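VOC domain-containing protein (Streptococcus mutans, PDB 3L7T) binds zinc and belongs to the glyoxalase/bleomycin resistance superfamily, and may have lactoylglutathione lyase activity, as family members do. Local coordinates at residues 21-26 with 45-50. Residues are numbered along the deposited sequence; the frame is centred on the assembly and turned at random.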
# COMPACT_ATOMS: atom_id res chain seq x y z
N GLU A 21 -18.29 -1.63 5.95
CA GLU A 21 -18.81 -0.60 6.86
C GLU A 21 -17.76 0.50 7.18
O GLU A 21 -18.03 1.70 7.07
CB GLU A 21 -19.31 -1.26 8.16
CG GLU A 21 -19.60 -0.30 9.32
CD GLU A 21 -20.75 0.67 9.04
OE1 GLU A 21 -21.69 0.31 8.31
OE2 GLU A 21 -20.70 1.82 9.55
N PHE A 22 -16.55 0.08 7.53
CA PHE A 22 -15.49 1.03 7.89
C PHE A 22 -15.15 1.95 6.72
O PHE A 22 -15.21 3.17 6.83
CB PHE A 22 -14.25 0.25 8.37
CG PHE A 22 -13.07 1.13 8.73
CD1 PHE A 22 -12.99 1.71 9.99
CD2 PHE A 22 -12.03 1.34 7.82
CE1 PHE A 22 -11.86 2.45 10.36
CE2 PHE A 22 -10.91 2.08 8.19
CZ PHE A 22 -10.85 2.68 9.44
N TYR A 23 -14.73 1.37 5.60
CA TYR A 23 -14.27 2.16 4.44
C TYR A 23 -15.37 2.98 3.75
O TYR A 23 -15.13 4.10 3.27
CB TYR A 23 -13.54 1.24 3.45
CG TYR A 23 -12.14 0.81 3.94
CD1 TYR A 23 -11.06 1.70 3.88
CD2 TYR A 23 -11.92 -0.46 4.50
CE1 TYR A 23 -9.82 1.37 4.38
CE2 TYR A 23 -10.65 -0.80 5.01
CZ TYR A 23 -9.60 0.13 4.94
OH TYR A 23 -8.34 -0.18 5.43
N VAL A 24 -16.52 2.36 3.54
CA VAL A 24 -17.57 2.97 2.72
C VAL A 24 -18.45 3.85 3.61
O VAL A 24 -18.63 5.04 3.34
CB VAL A 24 -18.42 1.91 1.98
CG1 VAL A 24 -19.56 2.57 1.21
CG2 VAL A 24 -17.55 1.06 1.00
N ASN A 25 -18.86 3.34 4.76
CA ASN A 25 -19.79 4.10 5.63
C ASN A 25 -19.20 5.06 6.66
O ASN A 25 -19.77 6.11 6.94
CB ASN A 25 -20.82 3.16 6.26
CG ASN A 25 -21.71 2.53 5.21
OD1 ASN A 25 -21.88 3.08 4.12
ND2 ASN A 25 -22.27 1.36 5.51
N GLN A 26 -18.04 4.73 7.22
CA GLN A 26 -17.38 5.63 8.16
C GLN A 26 -16.36 6.58 7.51
O GLN A 26 -16.34 7.79 7.79
CB GLN A 26 -16.75 4.82 9.28
CG GLN A 26 -17.77 4.05 10.10
CD GLN A 26 -17.17 3.51 11.36
OE1 GLN A 26 -17.39 4.04 12.46
NE2 GLN A 26 -16.31 2.51 11.22
N LEU A 45 -13.87 -5.12 -3.75
CA LEU A 45 -14.59 -3.87 -3.58
C LEU A 45 -13.64 -2.76 -4.05
O LEU A 45 -12.58 -2.56 -3.44
CB LEU A 45 -14.92 -3.68 -2.11
CG LEU A 45 -15.50 -2.30 -1.74
CD1 LEU A 45 -16.83 -1.95 -2.44
CD2 LEU A 45 -15.65 -2.21 -0.25
N ASP A 46 -14.04 -2.04 -5.09
CA ASP A 46 -13.18 -0.99 -5.66
C ASP A 46 -13.68 0.39 -5.27
O ASP A 46 -14.83 0.75 -5.56
CB ASP A 46 -13.16 -1.11 -7.18
CG ASP A 46 -12.62 -2.46 -7.67
OD1 ASP A 46 -11.73 -3.05 -7.00
OD2 ASP A 46 -13.08 -2.93 -8.74
N LEU A 47 -12.82 1.14 -4.58
CA LEU A 47 -13.21 2.45 -4.01
C LEU A 47 -12.46 3.59 -4.66
O LEU A 47 -11.29 3.47 -5.00
CB LEU A 47 -12.87 2.46 -2.51
CG LEU A 47 -13.55 1.34 -1.71
CD1 LEU A 47 -13.37 1.58 -0.20
CD2 LEU A 47 -15.08 1.25 -2.01
N LYS A 48 -13.12 4.74 -4.79
CA LYS A 48 -12.44 5.88 -5.37
C LYS A 48 -11.73 6.73 -4.33
O LYS A 48 -12.35 7.18 -3.35
CB LYS A 48 -13.43 6.75 -6.13
CG LYS A 48 -12.76 7.91 -6.84
CD LYS A 48 -13.68 8.53 -7.91
CE LYS A 48 -12.88 9.46 -8.82
NZ LYS A 48 -12.51 10.67 -8.02
N CYS A 49 -10.47 7.07 -4.59
CA CYS A 49 -9.76 8.05 -3.76
C CYS A 49 -9.00 9.05 -4.63
O CYS A 49 -7.89 8.77 -5.05
CB CYS A 49 -8.81 7.37 -2.77
SG CYS A 49 -8.04 8.57 -1.62
N GLY A 50 -9.68 10.13 -5.03
CA GLY A 50 -9.15 10.99 -6.10
C GLY A 50 -8.80 10.16 -7.32
O GLY A 50 -9.63 9.39 -7.80
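L47 meets the helix with both arms of its fork: CD1 goes to Y23 and CD2 to V24. The bump that CD1 presses on is the CB of Y23, 3.7 Å away, at the root of the side chain, and the methyl stands obliquely to the phenol ring. With CG anti to the carbonyl carbon (chi1 -73°), the ring leaves the strand behind, and its hydroxyl is hydrogen-bonded to the carboxylate of D124. On its way the phenol takes F22 on one face, where F22 CD2 sits over the ring centre, 3.6 Å above the plane.

V24 supplies the knob from the helix side. Its CG2 rests on the spot where two leucine methyls meet, 3.9 Å from L47 CD2 and 4.0 Å from L45 CD2; the two leucines stand two residues apart on the same face of the strand, and their CD2 methyls touch each other, so the three methyls form a nearly equilateral triangle. The torsion of V24 (chi1 176°) sets CG1 anti to the backbone N and CG2 anti to the carbonyl carbon, which delivers CG2 to the leucine pair.

This is helix 16-26 lying over the curved mixed sheet of a βαβββ unit, the building block of the VOC fold, with strand 42-49 in the interior of the sheet. The helix segment and the strand run 43° apart, their axes 10.4 Å from each other at closest approach, and only side chains bridge the gap; no hydrogen bond crosses it. V31 of strand 30-37 touches both V24 and L45, while Y16 and Y20, earlier on the helix, also pack on L45. Next along the sheet is strand 52-58, which carries the zinc ligand E55; the side chain of L45 lies about 12 Å from the bound zinc ion.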